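Uncharacterized protein YLR132C (Kluyveromyces marxianus, PDB 6PFQ) is the U6 snRNA phosphodiesterase Usb1, an exonuclease of the 2H phosphodiesterase superfamily that probably trims the end of U6 snRNA. Local coordinates at residues D189-P192 with L193-A196; G125-K128 with P129-S132. All coordinates share one frame; numbering follows the deposited sequence.

Contact 1. Residues D189-P192 with L193-A196; sequences DRLP and LLRA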
loop_
_atom_site.group_PDB
_atom_site.type_symbol
_atom_site.label_atom_id
_atom_site.label_comp_id
_atom_site.label_asym_id
_atom_site.label_seq_id
_atom_site.Cartn_x
_atom_site.Cartn_y
_atom_site.Cartn_z
ATOM N N ASP A 189 -6.315 18.495 7.491
ATOM C CA ASP A 189 -6.810 18.788 8.841
ATOM C C ASP A 189 -7.437 17.582 9.524
ATOM O O ASP A 189 -7.564 17.582 10.755
ATOM C CB ASP A 189 -7.835 19.940 8.831
ATOM C CG ASP A 189 -7.226 21.267 8.390
ATOM O OD1 ASP A 189 -5.993 21.357 8.238
ATOM O OD2 ASP A 189 -7.975 22.238 8.203
ATOM N N ARG A 190 -7.902 16.585 8.770
ATOM C CA ARG A 190 -8.492 15.420 9.413
ATOM C C ARG A 190 -7.488 14.280 9.572
ATOM O O ARG A 190 -7.875 13.182 9.969
ATOM C CB ARG A 190 -9.711 14.907 8.631
ATOM C CG ARG A 190 -10.721 15.967 8.114
ATOM C CD ARG A 190 -11.763 16.365 9.208
ATOM N NE ARG A 190 -11.216 17.191 10.294
ATOM C CZ ARG A 190 -11.016 18.516 10.215
ATOM N NH1 ARG A 190 -11.278 19.176 9.086
ATOM N NH2 ARG A 190 -10.555 19.190 11.249
ATOM N N LEU A 191 -6.210 14.507 9.290
ATOM C CA LEU A 191 -5.257 13.423 9.484
ATOM C C LEU A 191 -5.111 12.972 10.936
ATOM O O LEU A 191 -4.926 11.758 11.146
ATOM C CB LEU A 191 -3.891 13.807 8.896
ATOM C CG LEU A 191 -3.846 13.551 7.376
ATOM C CD1 LEU A 191 -2.510 14.014 6.804
ATOM C CD2 LEU A 191 -4.002 12.051 7.082
ATOM N N PRO A 192 -5.216 13.830 11.957
ATOM C CA PRO A 192 -5.148 13.287 13.328
ATOM C C PRO A 192 -6.239 12.278 13.600
ATOM O O PRO A 192 -5.985 11.263 14.259
ATOM C CB PRO A 192 -5.263 14.533 14.217
ATOM C CG PRO A 192 -4.631 15.624 13.368
ATOM C CD PRO A 192 -5.130 15.303 11.936
ATOM N N LEU A 193 -7.461 12.542 13.109
ATOM C CA LEU A 193 -8.557 11.590 13.251
ATOM C C LEU A 193 -8.234 10.277 12.541
ATOM O O LEU A 193 -8.514 9.188 13.055
ATOM C CB LEU A 193 -9.839 12.214 12.685
ATOM C CG LEU A 193 -11.064 11.306 12.586
ATOM C CD1 LEU A 193 -11.701 11.130 14.005
ATOM C CD2 LEU A 193 -12.085 11.866 11.595
ATOM N N LEU A 194 -7.677 10.360 11.328
ATOM C CA LEU A 194 -7.339 9.129 10.624
ATOM C C LEU A 194 -6.284 8.352 11.400
ATOM O O LEU A 194 -6.452 7.149 11.663
ATOM C CB LEU A 194 -6.866 9.461 9.202
ATOM C CG LEU A 194 -6.447 8.295 8.317
ATOM C CD1 LEU A 194 -6.545 8.734 6.853
ATOM C CD2 LEU A 194 -4.988 7.883 8.615
ATOM N N ARG A 195 -5.172 9.018 11.765
ATOM C CA ARG A 195 -4.090 8.280 12.435
ATOM C C ARG A 195 -4.561 7.688 13.766
ATOM O O ARG A 195 -4.111 6.611 14.160
ATOM C CB ARG A 195 -2.875 9.185 12.686
ATOM C CG ARG A 195 -2.190 9.662 11.366
ATOM C CD ARG A 195 -0.879 10.412 11.640
ATOM N NE ARG A 195 -1.124 11.596 12.444
ATOM C CZ ARG A 195 -1.099 12.857 12.014
ATOM N NH1 ARG A 195 -0.814 13.142 10.767
ATOM N NH2 ARG A 195 -1.368 13.847 12.859
ATOM N N ALA A 196 -5.466 8.365 14.475
ATOM C CA ALA A 196 -5.878 7.814 15.762
ATOM C C ALA A 196 -6.709 6.548 15.577
ATOM O O ALA A 196 -6.722 5.675 16.448
ATOM C CB ALA A 196 -6.658 8.869 16.568
#
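Arg195 folds its side chain back over the peptide that joins Leu191 to Pro192, one turn earlier in the short helix 191-197. CB starts 3.6 Å from Leu191 O, and CG, set anti to its own carbonyl carbon (chi1 -65°), lies alongside the same oxygen at 3.5 Å. The chain then bends at chi3 (-61°), bringing NE and CZ across that peptide, and one face of the guanidinium settles over it: Leu191 O sits 4.0 Å from the plane, over its centre, and Pro192 N lies on the same side, offset toward the rim. At the tip the two nitrogens part. NH1 passes Leu191 CB and hydrogen-bonds Gly100 O, which helps to hold the group in this rotation, while NH2 comes against Pro192 CG at 3.8 Å. Cut back to an alanine here, the side chain would probably leave Gly100 O without this donor and the Leu191-Pro192 peptide without its flat cover.

Three backbone bonds of the helix link the segments, Leu194 N to Arg190 O at 3.1 Å, Arg195 N to Leu191 O at 2.8 Å and Ala196 N to Pro192 O. The middle one is almost straight, 177° at the hydrogen; its acceptor is the same oxygen that faces the guanidinium. On another side of the helix Leu191 and Leu194 lie side by side, CD2 against CD1 at 4.2 Å, and both touch Trp102; Leu194 also meets Met26 of helix 20-39. Arg195 thus packs on the Leu191-Pro192 peptide at a helix N-terminus of familiar form: Arg190 occupies the N-cap position, and Pro192, with no N-H to offer, suits the first turn, where amides have no carbonyl of a preceding turn to bond.

Contact 2. Residues G125-K128 with P129-S132; sequences GRLK and PVLS
Helix 121-137 is kinked at Pro129, which meets the turn 125-128 without a backbone bond. Pro129 has no N-H, and its ring carbon CD stands where a hydrogen bond would otherwise form, 3.3 Å from Arg126 O and 3.6 Å from Gly125 O. Its fit against the preceding residue is tight: CD lies 3.5 Å from Lys128 CB, closer than usual for two carbons. The regular pattern resumes beyond the ring, with Leu131 N donating to Leu127 O at 2.9 Å, nearly straight at 168°, and Ser132 N to Lys128 O, also at 2.9 Å. With OG anti to its carbonyl carbon (chi1 -71°), the Ser132 hydroxyl turns back to within 3.1 Å of Lys128 O, but its proton may go elsewhere and this bond is not settled.

On the buried side Leu127 CD2 touches Val130 CG2 at 4.2 Å, while their side chains also reach Leu153 and Leu89, respectively. Leu131 lays CG by Leu127 O and packs on Leu150, its side chain about 7 Å from that of Asn152, a UMP-binding residue. The arrangement is that of a proline-kinked helix with one apolar, packed side (Leu127, Val130) and a polar one (Lys128, Ser132).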
loop_
_atom_site.group_PDB
_atom_site.type_symbol
_atom_site.label_atom_id
_atom_site.label_comp_id
_atom_site.label_asym_id
_atom_site.label_seq_id
_atom_site.Cartn_x
_atom_site.Cartn_y
_atom_site.Cartn_z
ATOM N N GLY A 125 9.432 -0.802 12.374
ATOM C CA GLY A 125 10.439 -1.564 13.100
ATOM C C GLY A 125 10.052 -3.020 13.263
ATOM O O GLY A 125 10.889 -3.910 13.116
ATOM N N ARG A 126 8.770 -3.281 13.546
ATOM C CA ARG A 126 8.316 -4.664 13.679
ATOM C C ARG A 126 8.272 -5.392 12.343
ATOM O O ARG A 126 8.388 -6.620 12.316
ATOM C CB ARG A 126 6.940 -4.710 14.332
ATOM C CG ARG A 126 6.953 -4.261 15.790
ATOM C CD ARG A 126 7.908 -5.116 16.627
ATOM N NE ARG A 126 7.579 -4.987 18.049
ATOM C CZ ARG A 126 8.452 -5.049 19.048
ATOM N NH1 ARG A 126 9.742 -5.214 18.809
ATOM N NH2 ARG A 126 8.028 -4.935 20.298
ATOM N N LEU A 127 8.145 -4.673 11.229
ATOM C CA LEU A 127 8.180 -5.331 9.937
ATOM C C LEU A 127 9.599 -5.514 9.403
ATOM O O LEU A 127 9.798 -6.263 8.435
ATOM C CB LEU A 127 7.322 -4.524 8.925
ATOM C CG LEU A 127 5.821 -4.733 9.096
ATOM C CD1 LEU A 127 5.049 -3.736 8.258
ATOM C CD2 LEU A 127 5.484 -6.188 8.656
ATOM N N LYS A 128 10.585 -4.841 9.985
ATOM C CA LYS A 128 11.954 -4.993 9.498
ATOM C C LYS A 128 12.402 -6.446 9.369
ATOM O O LYS A 128 13.000 -6.784 8.334
ATOM C CB LYS A 128 12.923 -4.219 10.401
ATOM C CG LYS A 128 14.346 -4.255 9.890
ATOM C CD LYS A 128 15.226 -3.317 10.708
ATOM C CE LYS A 128 16.655 -3.297 10.174
ATOM N NZ LYS A 128 16.725 -2.656 8.829
ATOM N N PRO A 129 12.127 -7.346 10.314
ATOM C CA PRO A 129 12.583 -8.736 10.116
ATOM C C PRO A 129 11.870 -9.433 8.970
ATOM O O PRO A 129 12.467 -10.303 8.330
ATOM C CB PRO A 129 12.303 -9.412 11.466
ATOM C CG PRO A 129 11.997 -8.338 12.407
ATOM C CD PRO A 129 11.533 -7.147 11.646
ATOM N N VAL A 130 10.615 -9.060 8.682
ATOM C CA VAL A 130 9.914 -9.587 7.514
ATOM C C VAL A 130 10.568 -9.090 6.231
ATOM O O VAL A 130 10.862 -9.869 5.324
ATOM C CB VAL A 130 8.424 -9.192 7.568
ATOM C CG1 VAL A 130 7.677 -9.635 6.311
ATOM C CG2 VAL A 130 7.763 -9.747 8.841
ATOM N N LEU A 131 10.791 -7.773 6.123
ATOM C CA LEU A 131 11.443 -7.263 4.919
ATOM C C LEU A 131 12.813 -7.906 4.726
ATOM O O LEU A 131 13.229 -8.174 3.591
ATOM C CB LEU A 131 11.567 -5.741 5.001
ATOM C CG LEU A 131 10.214 -5.004 4.998
ATOM C CD1 LEU A 131 10.520 -3.517 4.874
ATOM C CD2 LEU A 131 9.344 -5.448 3.856
ATOM N N SER A 132 13.529 -8.158 5.827
ATOM C CA SER A 132 14.847 -8.772 5.693
ATOM C C SER A 132 14.753 -10.139 5.043
ATOM O O SER A 132 15.583 -10.484 4.199
ATOM C CB SER A 132 15.534 -8.875 7.052
ATOM O OG SER A 132 15.904 -7.588 7.491
#

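From the N terminus, the chain runs through strand 112-119 into helix 121-137, where contact 2 falls; Leu127, Val130 and Leu131 join that helix to neighbouring loops. It then continues by way of strand 154-161 and helix 169-186 to contact 1, at the start of helix 191-197, which packs on helix 20-39 and strand 102-106 before strand 200-202 follows. Each contact lies within a continuous stretch, so neither closes a long loop, and the two come in series without nesting or crossing. The centres of contact 1 and contact 2 are about 26 Å apart, and the two do not touch. UMP-binding residues lie near both but belong to neither: Asn152 and Ser62 by contact 2, Ser156 and His154 by contact 1.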